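Local atomic coordinates of beta-L-arabinobiosidase (Bacteroides thetaiotaomicron, PDB entry 5MQR), a protein that hydrolyses glycosidic bonds in plant pectin, probably as a beta-L-arabinofuranosidase, in a human-gut bacterium. Residues N430-P436 / D457-R463; P436-P440 / Q451-P455. All coordinates share one frame; numbering follows the deposited sequence.

Interaction 1: residues N430-P436 / D457-R463; sequences NWNIYSP and DYAKVER. With CA (calcium ion), chain J.
Arg463 lies across Trp431, and the way it does so illustrates how a long polar side chain can serve as a lid on an aromatic ring. Its CB sits over the six-membered ring in a CH-pi contact, 3.7 Å from the centroid and 13° off the normal. CG stays close to the ring atom CZ2, and CD rests over the same indole 3.6 Å from CE2. The bend at chi2 (60°) carries the chain along the indole, so that NE passes near Trp431 NE1 and both turn to Asp417. At the tip, the guanidinium receives Asn430 CB over the centre of one face. Val461 CG2 adds an apolar contact to the indole, 3.6 Å from Trp431 CZ3.

On the other face of the sheet, Tyr434 has CG anti to its backbone N (chi1 178°), which sends the ring along the partner segment towards Asp457. Tyr434 OH donates to the syn lone pair of Asp457 OD2 at 2.8 Å, while Asp457 OD1 lies in the ring plane at its edge. That carboxylate is gripped further: OD2 is also bonded to Thr356, and OD1 accepts from Tyr458 N at 3.0 Å. The backbone O of Asp457 binds calcium at 2.4 Å.

Paired backbone bonds join Tyr434 with Lys460 and Asn432 with Glu462 (Asn432 N to Glu462 O and Glu462 N to Asn432 O are both 2.9 Å). Ile433 and Val461 form the non-hydrogen-bonded pair between them. Such alternation is the signature of neighbouring antiparallel strands, inside a large mixed sheet where strand 52-57 runs parallel along the far edge of 431-435.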
ATOM      1  N   ASN A 430      -4.555  11.030   7.871  1.00 26.42           N
ATOM      2  CA  ASN A 430      -3.985  11.382   6.579  1.00 25.95           C
ATOM      3  C   ASN A 430      -3.191  12.702   6.566  1.00 24.64           C
ATOM      4  O   ASN A 430      -2.754  13.131   5.486  1.00 24.57           O
ATOM      5  CB  ASN A 430      -5.109  11.487   5.552  1.00 26.81           C
ATOM      6  CG  ASN A 430      -5.775  10.168   5.288  1.00 27.97           C
ATOM      7  OD1 ASN A 430      -5.119   9.159   4.996  1.00 28.64           O
ATOM      8  ND2 ASN A 430      -7.084  10.161   5.371  1.00 28.92           N
ATOM      9  N   TRP A 431      -3.015  13.338   7.727  1.00 23.25           N
ATOM     10  CA  TRP A 431      -2.283  14.606   7.810  1.00 22.89           C
ATOM     11  C   TRP A 431      -1.018  14.442   8.612  1.00 22.78           C
ATOM     12  O   TRP A 431      -1.017  13.772   9.625  1.00 23.06           O
ATOM     13  CB  TRP A 431      -3.152  15.688   8.406  1.00 22.87           C
ATOM     14  CG  TRP A 431      -4.105  16.237   7.424  1.00 22.84           C
ATOM     15  CD1 TRP A 431      -5.307  15.707   7.071  1.00 23.22           C
ATOM     16  CD2 TRP A 431      -3.934  17.408   6.630  1.00 23.11           C
ATOM     17  NE1 TRP A 431      -5.915  16.489   6.119  1.00 23.41           N
ATOM     18  CE2 TRP A 431      -5.094  17.546   5.830  1.00 23.24           C
ATOM     19  CE3 TRP A 431      -2.923  18.383   6.540  1.00 22.90           C
ATOM     20  CZ2 TRP A 431      -5.270  18.603   4.936  1.00 23.44           C
ATOM     21  CZ3 TRP A 431      -3.093  19.442   5.665  1.00 23.19           C
ATOM     22  CH2 TRP A 431      -4.263  19.544   4.861  1.00 23.71           C
ATOM     23  N   ASN A 432       0.065  15.010   8.104  1.00 22.68           N
ATOM     24  CA  ASN A 432       1.316  15.135   8.842  1.00 23.06           C
ATOM     25  C   ASN A 432       1.277  16.453   9.593  1.00 23.66           C
ATOM     26  O   ASN A 432       0.901  17.468   9.028  1.00 24.54           O
ATOM     27  CB  ASN A 432       2.488  15.052   7.886  1.00 22.78           C
ATOM     28  CG  ASN A 432       2.612  13.661   7.285  1.00 22.40           C
ATOM     29  OD1 ASN A 432       1.647  13.122   6.729  1.00 22.11           O
ATOM     30  ND2 ASN A 432       3.755  13.043   7.468  1.00 22.57           N
ATOM     31  N   ILE A 433       1.584  16.409  10.883  1.00 23.31           N
ATOM     32  CA  ILE A 433       1.367  17.525  11.775  1.00 23.12           C
ATOM     33  C   ILE A 433       2.649  17.755  12.591  1.00 22.70           C
ATOM     34  O   ILE A 433       3.237  16.823  13.139  1.00 22.42           O
ATOM     35  CB  ILE A 433       0.143  17.252  12.681  1.00 23.79           C
ATOM     36  CG1 ILE A 433      -1.142  17.271  11.861  1.00 23.96           C
ATOM     37  CG2 ILE A 433       0.021  18.296  13.779  1.00 24.08           C
ATOM     38  CD1 ILE A 433      -2.348  16.853  12.656  1.00 24.76           C
ATOM     39  N   TYR A 434       3.054  19.021  12.642  1.00 22.30           N
ATOM     40  CA  TYR A 434       4.179  19.509  13.414  1.00 21.72           C
ATOM     41  C   TYR A 434       3.601  20.560  14.352  1.00 21.85           C
ATOM     42  O   TYR A 434       3.147  21.604  13.889  1.00 21.91           O
ATOM     43  CB  TYR A 434       5.204  20.134  12.459  1.00 21.70           C
ATOM     44  CG  TYR A 434       6.400  20.724  13.159  1.00 21.44           C
ATOM     45  CD1 TYR A 434       7.394  19.904  13.700  1.00 21.34           C
ATOM     46  CD2 TYR A 434       6.548  22.092  13.271  1.00 21.38           C
ATOM     47  CE1 TYR A 434       8.505  20.450  14.338  1.00 21.31           C
ATOM     48  CE2 TYR A 434       7.646  22.634  13.910  1.00 21.76           C
ATOM     49  CZ  TYR A 434       8.622  21.817  14.449  1.00 21.28           C
ATOM     50  OH  TYR A 434       9.701  22.370  15.112  1.00 21.39           O
ATOM     51  N   SER A 435       3.605  20.280  15.660  1.00 21.70           N
ATOM     52  CA  SER A 435       2.836  21.053  16.629  1.00 21.88           C
ATOM     53  C   SER A 435       3.667  21.417  17.883  1.00 22.04           C
ATOM     54  O   SER A 435       3.639  20.703  18.891  1.00 22.15           O
ATOM     55  CB  SER A 435       1.552  20.310  16.983  1.00 21.78           C
ATOM     56  OG  SER A 435       0.698  21.147  17.724  1.00 21.83           O
ATOM     57  N   PRO A 436       4.449  22.519  17.793  1.00 22.17           N
ATOM     58  CA  PRO A 436       5.147  23.067  18.969  1.00 22.77           C
ATOM     59  C   PRO A 436       4.157  23.622  19.978  1.00 22.81           C
ATOM     60  O   PRO A 436       3.060  24.005  19.598  1.00 22.37           O
ATOM     61  CB  PRO A 436       6.024  24.189  18.370  1.00 22.66           C
ATOM     62  CG  PRO A 436       6.140  23.861  16.926  1.00 22.15           C
ATOM     63  CD  PRO A 436       4.816  23.261  16.572  1.00 22.11           C
ATOM     64  N   ASP A 457       9.721  29.224  16.197  1.00 26.31           N
ATOM     65  CA  ASP A 457       9.167  28.036  15.551  1.00 25.63           C
ATOM     66  C   ASP A 457       7.837  28.407  14.902  1.00 25.08           C
ATOM     67  O   ASP A 457       7.402  29.560  15.001  1.00 25.94           O
ATOM     68  CB  ASP A 457       9.018  26.866  16.571  1.00 25.95           C
ATOM     69  CG  ASP A 457       9.385  25.493  15.965  1.00 25.76           C
ATOM     70  OD1 ASP A 457       9.216  25.326  14.728  1.00 25.82           O
ATOM     71  OD2 ASP A 457       9.847  24.604  16.720  1.00 26.01           O
ATOM     72  N   TYR A 458       7.210  27.436  14.235  1.00 24.12           N
ATOM     73  CA  TYR A 458       5.955  27.649  13.548  1.00 23.98           C
ATOM     74  C   TYR A 458       5.115  26.392  13.591  1.00 23.65           C
ATOM     75  O   TYR A 458       5.634  25.314  13.917  1.00 23.19           O
ATOM     76  CB  TYR A 458       6.207  28.068  12.097  1.00 23.76           C
ATOM     77  CG  TYR A 458       7.327  27.327  11.411  1.00 23.57           C
ATOM     78  CD1 TYR A 458       7.212  25.952  11.075  1.00 23.27           C
ATOM     79  CD2 TYR A 458       8.494  27.991  11.059  1.00 23.88           C
ATOM     80  CE1 TYR A 458       8.259  25.287  10.432  1.00 23.44           C
ATOM     81  CE2 TYR A 458       9.528  27.341  10.404  1.00 24.08           C
ATOM     82  CZ  TYR A 458       9.412  26.002  10.091  1.00 23.67           C
ATOM     83  OH  TYR A 458      10.464  25.422   9.441  1.00 24.55           O
ATOM     84  N   ALA A 459       3.828  26.562  13.274  1.00 23.81           N
ATOM     85  CA  ALA A 459       2.889  25.449  13.090  1.00 24.16           C
ATOM     86  C   ALA A 459       3.031  24.994  11.656  1.00 24.19           C
ATOM     87  O   ALA A 459       3.283  25.798  10.776  1.00 23.86           O
ATOM     88  CB  ALA A 459       1.456  25.874  13.367  1.00 24.35           C
ATOM     89  N   LYS A 460       2.885  23.702  11.422  1.00 25.32           N
ATOM     90  CA  LYS A 460       2.995  23.180  10.076  1.00 26.14           C
ATOM     91  C   LYS A 460       2.184  21.907   9.919  1.00 25.95           C
ATOM     92  O   LYS A 460       2.297  20.997  10.754  1.00 25.79           O
ATOM     93  CB  LYS A 460       4.454  22.931   9.734  1.00 27.31           C
ATOM     94  CG  LYS A 460       4.670  22.659   8.276  1.00 28.89           C
ATOM     95  CD  LYS A 460       5.961  21.930   8.047  1.00 30.91           C
ATOM     96  CE  LYS A 460       5.775  20.459   8.297  1.00 32.51           C
ATOM     97  NZ  LYS A 460       7.062  19.782   8.598  1.00 33.74           N
ATOM     98  N   VAL A 461       1.379  21.860   8.848  1.00 25.37           N
ATOM     99  CA  VAL A 461       0.650  20.666   8.417  1.00 24.87           C
ATOM    100  C   VAL A 461       1.032  20.346   6.958  1.00 25.37           C
ATOM    101  O   VAL A 461       1.283  21.266   6.183  1.00 24.78           O
ATOM    102  CB  VAL A 461      -0.878  20.807   8.626  1.00 24.67           C
ATOM    103  CG1 VAL A 461      -1.200  21.101  10.085  1.00 25.00           C
ATOM    104  CG2 VAL A 461      -1.487  21.896   7.785  1.00 24.84           C
ATOM    105  N   GLU A 462       1.137  19.053   6.620  1.00 26.00           N
ATOM    106  CA  GLU A 462       1.437  18.576   5.270  1.00 26.55           C
ATOM    107  C   GLU A 462       0.376  17.535   4.905  1.00 25.93           C
ATOM    108  O   GLU A 462       0.134  16.599   5.673  1.00 24.84           O
ATOM    109  CB  GLU A 462       2.802  17.871   5.120  1.00 28.42           C
ATOM    110  CG  GLU A 462       4.023  18.490   5.763  1.00 31.68           C
ATOM    111  CD  GLU A 462       5.380  18.094   5.131  1.00 33.85           C
ATOM    112  OE1 GLU A 462       5.469  17.135   4.349  1.00 33.75           O
ATOM    113  OE2 GLU A 462       6.398  18.806   5.398  1.00 39.14           O
ATOM    114  N   ARG A 463      -0.229  17.682   3.730  1.00 25.33           N
ATOM    115  CA  ARG A 463      -1.128  16.656   3.181  1.00 25.17           C
ATOM    116  C   ARG A 463      -0.399  15.916   2.063  1.00 24.39           C
ATOM    117  O   ARG A 463      -0.162  16.472   0.982  1.00 23.60           O
ATOM    118  CB  ARG A 463      -2.438  17.276   2.668  1.00 24.86           C
ATOM    119  CG  ARG A 463      -3.473  16.292   2.178  1.00 24.76           C
ATOM    120  CD  ARG A 463      -3.896  15.321   3.259  1.00 24.73           C
ATOM    121  NE  ARG A 463      -5.159  14.615   3.024  1.00 24.30           N
ATOM    122  CZ  ARG A 463      -5.298  13.444   2.397  1.00 24.31           C
ATOM    123  NH1 ARG A 463      -4.263  12.804   1.857  1.00 24.65           N
ATOM    124  NH2 ARG A 463      -6.500  12.893   2.311  1.00 23.91           N
TER
HETATM  125 CA    CA J1209       6.606  31.772  14.651  1.00 28.68          CA
HETATM  126  O   HOH W   1       8.983  32.248  14.213  1.00 24.56           O
HETATM  127  O   HOH W   2       6.856  31.859  12.238  1.00 21.70           O

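Interaction 2: residues P436-P440 / Q451-P455. With CA (calcium ion), chain J.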
ATOM      1  N   PRO A 436       4.449  22.519  17.793  1.00 22.17           N
ATOM      2  CA  PRO A 436       5.147  23.067  18.969  1.00 22.77           C
ATOM      3  C   PRO A 436       4.157  23.622  19.978  1.00 22.81           C
ATOM      4  O   PRO A 436       3.060  24.005  19.598  1.00 22.37           O
ATOM      5  CB  PRO A 436       6.024  24.189  18.370  1.00 22.66           C
ATOM      6  CG  PRO A 436       6.140  23.861  16.926  1.00 22.15           C
ATOM      7  CD  PRO A 436       4.816  23.261  16.572  1.00 22.11           C
ATOM      8  N   VAL A 437       4.543  23.654  21.251  1.00 23.84           N
ATOM      9  CA  VAL A 437       3.641  24.099  22.343  1.00 24.27           C
ATOM     10  C   VAL A 437       3.115  25.520  22.067  1.00 24.59           C
ATOM     11  O   VAL A 437       1.934  25.792  22.282  1.00 25.14           O
ATOM     12  CB  VAL A 437       4.314  24.028  23.750  1.00 24.87           C
ATOM     13  CG1 VAL A 437       3.329  24.422  24.871  1.00 25.35           C
ATOM     14  CG2 VAL A 437       4.811  22.619  24.027  1.00 24.77           C
ATOM     15  N   TRP A 438       3.993  26.395  21.577  1.00 24.77           N
ATOM     16  CA  TRP A 438       3.649  27.799  21.292  1.00 25.68           C
ATOM     17  C   TRP A 438       3.257  28.070  19.836  1.00 25.53           C
ATOM     18  O   TRP A 438       3.034  29.223  19.459  1.00 25.35           O
ATOM     19  CB  TRP A 438       4.791  28.724  21.734  1.00 26.31           C
ATOM     20  CG  TRP A 438       4.845  28.938  23.227  1.00 27.61           C
ATOM     21  CD1 TRP A 438       4.188  28.213  24.207  1.00 28.30           C
ATOM     22  CD2 TRP A 438       5.623  29.922  23.926  1.00 28.34           C
ATOM     23  NE1 TRP A 438       4.513  28.697  25.459  1.00 28.87           N
ATOM     24  CE2 TRP A 438       5.384  29.745  25.318  1.00 28.84           C
ATOM     25  CE3 TRP A 438       6.494  30.933  23.515  1.00 28.55           C
ATOM     26  CZ2 TRP A 438       5.959  30.554  26.288  1.00 29.19           C
ATOM     27  CZ3 TRP A 438       7.082  31.741  24.499  1.00 29.48           C
ATOM     28  CH2 TRP A 438       6.804  31.537  25.868  1.00 29.60           C
ATOM     29  N   ALA A 439       3.161  27.012  19.027  1.00 24.89           N
ATOM     30  CA  ALA A 439       2.598  27.109  17.696  1.00 24.65           C
ATOM     31  C   ALA A 439       1.732  25.872  17.403  1.00 24.53           C
ATOM     32  O   ALA A 439       1.997  25.141  16.437  1.00 23.59           O
ATOM     33  CB  ALA A 439       3.716  27.257  16.649  1.00 24.18           C
ATOM     34  N   PRO A 440       0.683  25.657  18.217  1.00 24.99           N
ATOM     35  CA  PRO A 440      -0.037  24.387  18.184  1.00 24.91           C
ATOM     36  C   PRO A 440      -0.990  24.262  17.014  1.00 24.95           C
ATOM     37  O   PRO A 440      -1.488  25.269  16.493  1.00 25.72           O
ATOM     38  CB  PRO A 440      -0.829  24.408  19.496  1.00 25.29           C
ATOM     39  CG  PRO A 440      -1.113  25.845  19.716  1.00 25.69           C
ATOM     40  CD  PRO A 440       0.093  26.583  19.204  1.00 25.63           C
ATOM     41  N   GLN A 451      -1.967  27.897  14.961  1.00 26.46           N
ATOM     42  CA  GLN A 451      -1.661  29.062  15.790  1.00 27.26           C
ATOM     43  C   GLN A 451      -0.147  29.185  15.947  1.00 27.17           C
ATOM     44  O   GLN A 451       0.555  28.194  15.846  1.00 26.26           O
ATOM     45  CB  GLN A 451      -2.329  28.947  17.146  1.00 28.13           C
ATOM     46  CG  GLN A 451      -3.847  29.023  17.098  1.00 28.86           C
ATOM     47  CD  GLN A 451      -4.500  28.743  18.447  1.00 29.38           C
ATOM     48  OE1 GLN A 451      -4.263  27.701  19.065  1.00 29.72           O
ATOM     49  NE2 GLN A 451      -5.333  29.666  18.905  1.00 30.24           N
ATOM     50  N   ASP A 452       0.339  30.417  16.141  1.00 27.52           N
ATOM     51  CA  ASP A 452       1.761  30.716  16.233  1.00 27.62           C
ATOM     52  C   ASP A 452       2.027  31.989  17.086  1.00 28.63           C
ATOM     53  O   ASP A 452       1.756  33.125  16.644  1.00 28.45           O
ATOM     54  CB  ASP A 452       2.334  30.896  14.825  1.00 27.51           C
ATOM     55  CG  ASP A 452       3.869  30.943  14.785  1.00 27.02           C
ATOM     56  OD1 ASP A 452       4.540  31.163  15.808  1.00 26.76           O
ATOM     57  OD2 ASP A 452       4.435  30.802  13.688  1.00 26.81           O
ATOM     58  N   LYS A 453       2.561  31.779  18.289  1.00 28.31           N
ATOM     59  CA  LYS A 453       3.081  32.871  19.104  1.00 29.80           C
ATOM     60  C   LYS A 453       4.538  32.637  19.446  1.00 28.50           C
ATOM     61  O   LYS A 453       5.050  33.246  20.374  1.00 28.23           O
ATOM     62  CB  LYS A 453       2.254  33.060  20.382  1.00 31.26           C
ATOM     63  CG  LYS A 453       2.301  31.866  21.312  1.00 32.20           C
ATOM     64  CD  LYS A 453       1.595  32.136  22.626  1.00 34.19           C
ATOM     65  CE  LYS A 453       0.097  32.243  22.483  1.00 35.45           C
ATOM     66  NZ  LYS A 453      -0.533  31.903  23.794  1.00 36.61           N
ATOM     67  N   ASP A 454       5.209  31.797  18.666  1.00 27.56           N
ATOM     68  CA  ASP A 454       6.557  31.377  18.974  1.00 27.20           C
ATOM     69  C   ASP A 454       7.494  32.113  18.048  1.00 26.80           C
ATOM     70  O   ASP A 454       7.444  31.886  16.852  1.00 26.55           O
ATOM     71  CB  ASP A 454       6.708  29.859  18.767  1.00 27.04           C
ATOM     72  CG  ASP A 454       8.008  29.303  19.380  1.00 26.99           C
ATOM     73  OD1 ASP A 454       9.010  30.062  19.470  1.00 26.11           O
ATOM     74  OD2 ASP A 454       8.003  28.111  19.812  1.00 27.05           O
ATOM     75  N   PRO A 455       8.402  32.948  18.591  1.00 27.11           N
ATOM     76  CA  PRO A 455       9.379  33.625  17.729  1.00 27.14           C
ATOM     77  C   PRO A 455      10.399  32.729  17.083  1.00 26.59           C
ATOM     78  O   PRO A 455      11.109  33.184  16.185  1.00 25.72           O
ATOM     79  CB  PRO A 455      10.128  34.559  18.695  1.00 27.78           C
ATOM     80  CG  PRO A 455       9.257  34.649  19.901  1.00 28.21           C
ATOM     81  CD  PRO A 455       8.592  33.318  20.002  1.00 27.59           C
TER
HETATM   82 CA    CA J1209       6.606  31.772  14.651  1.00 28.68          CA
HETATM   83  O   HOH W   3       6.859  25.955  20.808  1.00 21.23           O
HETATM   84  O   HOH W   4      -4.329  25.598  17.137  1.00 25.49           O
HETATM   85  O   HOH W   1       8.983  32.248  14.213  1.00 24.56           O
HETATM   86  O   HOH W   2       6.856  31.859  12.238  1.00 21.70           O
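Pro440 O is gripped by Gln451 N at 3.1 Å and approached by a water. That water lies within bonding distance of both Pro440 O and Gln451 OE1, though it probably cannot serve all the acceptors around it at once; Gln451 NE2 is bonded to Glu601. A second backbone bond ties the other end of the contact: Trp438 O receives Lys453 N at 2.9 Å, almost straight on, with an N-H...O angle of 168°. Lys453 CG closes in on Trp438 O at 3.3 Å, because its first torsion (chi1 63°) places CG between the backbone N and the carbonyl carbon.

Between these bonds the packing is close but modest. Ala439 CB rests against Gln451 O, and Trp438 CB meets Asp454 CB at 3.7 Å. Another water accepts from Trp438 N and sits beside Asp454 OD2, one of more acceptors than it has protons for. The indole itself leans past the contact to a cation-pi partner, Arg58, which also forms a salt bridge with Asp454 OD1; that oxygen takes the backbone N-H of Phe456 as well.

The example shows how a tight loop can shape a metal site. Asp452 binds calcium through both carboxylate oxygens, OD1 at 2.4 Å and OD2 at 2.6 Å. OD2 is also hydrogen-bonded to Thr571, and Asp452 OD1 accepts from Asp454 N at 3.0 Å. This Asx turn folds the chain so that Asp454 O reaches the same ion; Asp457, Glu597 and two waters complete its shell.

Across from 451-455, Pro436 to Ala439 form a type I beta turn leading from strand 431-435 to strand 441-444. That strand pairs with 447-452, whose end carries Gln451 and Asp452, and 447-452 is flanked in turn by strand 600-610.

Followed from the N terminus, the chain runs up strand 431-435, passes Pro436, shared by both contacts, into the turn that ends at Ala439, and forms the short hairpin of strands 441-444 and 447-452. Interaction 2 closes this inner loop by bringing 451-455 back to 436-440. The chain then passes the calcium site and enters strand 460-468, where interaction 1 closes the wider loop; the smaller one is thus nested inside it. The two contacts abut, with Ala459 CB 3.2 Å from Ala439 O. Calcium bridges them through Asp452, Asp454 and Asp457, linking neighbouring inner strands of the mixed sheet to the sheet containing strand 447-452.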